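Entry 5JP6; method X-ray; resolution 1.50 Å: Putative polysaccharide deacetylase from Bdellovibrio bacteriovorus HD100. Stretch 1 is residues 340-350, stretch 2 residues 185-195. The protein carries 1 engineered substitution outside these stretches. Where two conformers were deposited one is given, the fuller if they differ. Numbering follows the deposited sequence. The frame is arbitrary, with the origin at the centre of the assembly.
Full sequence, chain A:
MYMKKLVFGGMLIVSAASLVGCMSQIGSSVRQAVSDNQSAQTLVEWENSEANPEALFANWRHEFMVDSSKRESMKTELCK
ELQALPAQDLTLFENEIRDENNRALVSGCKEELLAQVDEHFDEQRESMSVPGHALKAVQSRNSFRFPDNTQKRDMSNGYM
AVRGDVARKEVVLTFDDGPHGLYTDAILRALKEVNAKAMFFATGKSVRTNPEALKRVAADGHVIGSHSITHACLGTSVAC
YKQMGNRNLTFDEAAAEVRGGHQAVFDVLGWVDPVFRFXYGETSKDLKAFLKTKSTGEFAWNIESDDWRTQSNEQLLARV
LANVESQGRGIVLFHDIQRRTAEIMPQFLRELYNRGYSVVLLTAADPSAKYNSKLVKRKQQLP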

# COMPACT_ATOMS: atom_id res chain seq x y z
N ARG A 340 6.95 2.02 -6.60
CA ARG A 340 6.75 1.91 -8.05
C ARG A 340 5.31 2.20 -8.43
O ARG A 340 5.06 2.73 -9.49
CB ARG A 340 7.17 0.54 -8.54
CG ARG A 340 7.30 0.44 -10.04
CD ARG A 340 7.93 -0.90 -10.41
NE ARG A 340 9.17 -1.21 -9.72
CZ ARG A 340 10.41 -0.94 -10.17
NH1 ARG A 340 10.63 -0.26 -11.27
NH2 ARG A 340 11.45 -1.36 -9.48
N THR A 341 4.38 1.90 -7.53
CA THR A 341 2.98 2.25 -7.76
C THR A 341 2.78 3.75 -7.86
O THR A 341 2.04 4.24 -8.76
CB THR A 341 2.11 1.60 -6.69
OG1 THR A 341 2.24 0.18 -6.78
CG2 THR A 341 0.62 2.01 -6.80
N ALA A 342 3.45 4.51 -6.99
CA ALA A 342 3.39 5.99 -7.10
C ALA A 342 4.05 6.43 -8.43
O ALA A 342 3.53 7.33 -9.12
CB ALA A 342 4.03 6.66 -5.89
N GLU A 343 5.17 5.79 -8.82
CA GLU A 343 5.87 6.20 -10.02
C GLU A 343 5.01 6.02 -11.27
O GLU A 343 5.15 6.78 -12.22
CB GLU A 343 7.16 5.38 -10.20
CG GLU A 343 8.22 5.61 -9.13
CD GLU A 343 9.01 6.89 -9.33
OE1 GLU A 343 9.14 7.42 -10.47
OE2 GLU A 343 9.59 7.37 -8.31
N ILE A 344 4.17 4.97 -11.29
CA ILE A 344 3.36 4.68 -12.47
C ILE A 344 1.94 5.25 -12.41
O ILE A 344 1.19 5.12 -13.38
CB ILE A 344 3.27 3.17 -12.78
CG1 ILE A 344 2.51 2.40 -11.69
CG2 ILE A 344 4.68 2.60 -13.01
CD1 ILE A 344 1.69 1.26 -12.23
N MET A 345 1.60 5.94 -11.31
CA MET A 345 0.20 6.30 -11.13
C MET A 345 -0.32 7.27 -12.20
O MET A 345 -1.41 7.04 -12.77
CB MET A 345 -0.07 6.78 -9.71
CG MET A 345 -1.56 6.91 -9.37
SD MET A 345 -2.53 5.39 -9.62
CE MET A 345 -1.63 4.20 -8.64
N PRO A 346 0.44 8.35 -12.52
CA PRO A 346 -0.09 9.21 -13.60
C PRO A 346 -0.30 8.46 -14.93
O PRO A 346 -1.32 8.64 -15.59
CB PRO A 346 0.99 10.29 -13.73
CG PRO A 346 1.59 10.36 -12.36
CD PRO A 346 1.63 8.94 -11.86
N GLN A 347 0.62 7.58 -15.25
CA GLN A 347 0.56 6.83 -16.48
C GLN A 347 -0.65 5.85 -16.45
O GLN A 347 -1.40 5.69 -17.45
CB GLN A 347 1.86 6.09 -16.70
CG GLN A 347 1.92 5.40 -18.05
CD GLN A 347 2.38 6.33 -19.17
OE1 GLN A 347 3.48 6.82 -19.12
NE2 GLN A 347 1.52 6.63 -20.13
N PHE A 348 -0.87 5.22 -15.31
CA PHE A 348 -1.98 4.30 -15.12
C PHE A 348 -3.31 5.01 -15.31
O PHE A 348 -4.20 4.52 -15.99
CB PHE A 348 -1.91 3.66 -13.72
CG PHE A 348 -3.09 2.82 -13.38
CD1 PHE A 348 -3.30 1.61 -14.00
CD2 PHE A 348 -4.05 3.25 -12.46
CE1 PHE A 348 -4.39 0.81 -13.68
CE2 PHE A 348 -5.15 2.47 -12.18
CZ PHE A 348 -5.31 1.26 -12.78
N LEU A 349 -3.44 6.17 -14.67
CA LEU A 349 -4.65 6.94 -14.78
C LEU A 349 -4.93 7.37 -16.23
O LEU A 349 -6.07 7.33 -16.68
CB LEU A 349 -4.60 8.11 -13.82
CG LEU A 349 -4.56 7.75 -12.32
CD1 LEU A 349 -4.18 8.96 -11.46
CD2 LEU A 349 -5.85 7.11 -11.88
N ARG A 350 -3.89 7.81 -16.93
CA ARG A 350 -4.04 8.17 -18.33
C ARG A 350 -4.50 6.97 -19.16
O ARG A 350 -5.39 7.11 -19.99
CB ARG A 350 -2.75 8.80 -18.87
CG ARG A 350 -2.76 9.13 -20.37
CD ARG A 350 -3.86 10.09 -20.85
NE ARG A 350 -4.07 10.04 -22.30
CZ ARG A 350 -3.42 10.75 -23.22
NH1 ARG A 350 -2.49 11.64 -22.89
NH2 ARG A 350 -3.72 10.58 -24.50
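Stretch 2 (185-195) DAILRALKEVN

Stretch 2 is already helical at Asp-185 and stays so through Lys-192, with phi/psi near -62/-43. Val-194, at -116/14, is outside the helix, and Asn-195 takes a left-handed conformation at 63/29. The helix lies alongside the helix of stretch 1 and runs in the same direction. The axes make an angle of 5° and approach to 8.7 Å. The backbones are close: the CA atoms of Ala-342 and Ile-187 are 5.2 Å apart, and those of Pro-346 and Ala-190 are 5.3 Å apart. The contact buries 403 Å², both sides summed. It is apolar, and no hydrogen bond crosses it.

Leu-349 covers the most surface on stretch 1. Its CB points toward stretch 2, with chi1 m and chi2 t. Leu-349 CD1 lies 3.4 Å from Ala-190 O and 4.0 Å from Ala-190 CB. Leu-349 CD1 is also 3.8 Å from Val-194 CG2 and 4.3 Å from Leu-191 CD2. One methyl therefore touches three residues near the end of the helix.

Ile-187 covers the most surface on stretch 2. Its CA-to-CB bond points sideways, but its end comes nearer to stretch 1, with chi1 m and chi2 t. Ile-187 CG1 is 3.7 Å from Ala-342 CA and 3.8 Å from Ala-342 CB. Ile-187 CD1 reaches Thr-341 CG2 at 4.3 Å. Ala-186 CB adds a contact to Ala-342 CB at 4.0 Å.

Ala-190 is the third main residue, one helical turn after Ala-186. Its CB points toward stretch 1. Ala-190 CB lies 3.8 Å from Met-345 CG and 3.9 Å from Pro-346 CG, where the helix of stretch 1 is kinked. The CA-to-CB bonds of Leu-188 and Lys-192 point away from stretch 1.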

# COMPACT_ATOMS: atom_id res chain seq x y z
N ASP A 185 1.74 10.97 -0.85
CA ASP A 185 1.52 12.32 -1.39
C ASP A 185 1.66 12.29 -2.93
O ASP A 185 0.94 12.99 -3.61
CB ASP A 185 2.45 13.34 -0.73
CG ASP A 185 2.05 13.67 0.68
OD1 ASP A 185 0.88 13.99 0.89
OD2 ASP A 185 2.95 13.56 1.58
N ALA A 186 2.60 11.52 -3.47
CA ALA A 186 2.72 11.41 -4.94
C ALA A 186 1.43 10.81 -5.55
O ALA A 186 0.93 11.29 -6.55
CB ALA A 186 3.93 10.58 -5.34
N ILE A 187 0.90 9.78 -4.90
CA ILE A 187 -0.35 9.17 -5.34
C ILE A 187 -1.49 10.22 -5.25
O ILE A 187 -2.29 10.37 -6.19
CB ILE A 187 -0.60 7.83 -4.62
CG1 ILE A 187 0.34 6.74 -5.18
CG2 ILE A 187 -2.07 7.44 -4.74
CD1 ILE A 187 0.50 5.53 -4.30
N LEU A 188 -1.55 10.97 -4.15
CA LEU A 188 -2.57 12.02 -4.00
C LEU A 188 -2.48 13.05 -5.13
O LEU A 188 -3.49 13.47 -5.68
CB LEU A 188 -2.45 12.73 -2.66
CG LEU A 188 -2.79 11.92 -1.43
CD1 LEU A 188 -2.58 12.72 -0.16
CD2 LEU A 188 -4.24 11.41 -1.47
N ARG A 189 -1.25 13.46 -5.47
CA ARG A 189 -1.08 14.46 -6.54
C ARG A 189 -1.61 13.91 -7.85
O ARG A 189 -2.32 14.59 -8.59
CB ARG A 189 0.38 14.85 -6.72
CG ARG A 189 0.92 15.64 -5.55
CD ARG A 189 2.29 16.19 -5.85
NE ARG A 189 3.35 15.17 -5.79
CZ ARG A 189 4.02 14.82 -4.69
NH1 ARG A 189 3.73 15.35 -3.52
NH2 ARG A 189 4.99 13.92 -4.77
N ALA A 190 -1.29 12.66 -8.11
CA ALA A 190 -1.71 12.03 -9.38
C ALA A 190 -3.24 11.92 -9.46
O ALA A 190 -3.85 12.23 -10.48
CB ALA A 190 -1.07 10.66 -9.53
N LEU A 191 -3.85 11.51 -8.37
CA LEU A 191 -5.30 11.39 -8.32
C LEU A 191 -5.97 12.73 -8.50
O LEU A 191 -6.94 12.87 -9.27
CB LEU A 191 -5.74 10.73 -7.01
CG LEU A 191 -5.34 9.28 -6.80
CD1 LEU A 191 -5.57 8.85 -5.36
CD2 LEU A 191 -6.10 8.33 -7.72
N LYS A 192 -5.48 13.72 -7.77
CA LYS A 192 -6.10 15.03 -7.76
C LYS A 192 -6.07 15.69 -9.14
O LYS A 192 -7.03 16.36 -9.55
CB LYS A 192 -5.50 15.94 -6.70
CG LYS A 192 -6.22 17.28 -6.57
CD LYS A 192 -5.65 18.10 -5.42
CE LYS A 192 -6.36 19.45 -5.38
NZ LYS A 192 -5.73 20.45 -4.49
N GLU A 193 -4.94 15.53 -9.85
CA GLU A 193 -4.76 16.14 -11.19
C GLU A 193 -5.87 15.77 -12.16
O GLU A 193 -6.17 16.55 -13.09
CB GLU A 193 -3.44 15.61 -11.87
CG GLU A 193 -2.23 16.19 -11.35
CD GLU A 193 -0.96 15.57 -11.92
OE1 GLU A 193 -0.84 14.38 -12.44
OE2 GLU A 193 -0.03 16.29 -11.75
N VAL A 194 -6.42 14.56 -11.98
CA VAL A 194 -7.43 14.04 -12.90
C VAL A 194 -8.81 13.84 -12.23
O VAL A 194 -9.69 13.17 -12.78
CB VAL A 194 -6.92 12.75 -13.58
CG1 VAL A 194 -5.66 13.03 -14.39
CG2 VAL A 194 -6.71 11.61 -12.57
N ASN A 195 -8.98 14.41 -11.04
CA ASN A 195 -10.26 14.35 -10.30
C ASN A 195 -10.66 12.93 -9.92
O ASN A 195 -11.83 12.66 -9.80
CB ASN A 195 -11.37 15.04 -11.06
CG ASN A 195 -12.63 15.21 -10.25
OD1 ASN A 195 -12.58 15.65 -9.11
ND2 ASN A 195 -13.78 14.84 -10.83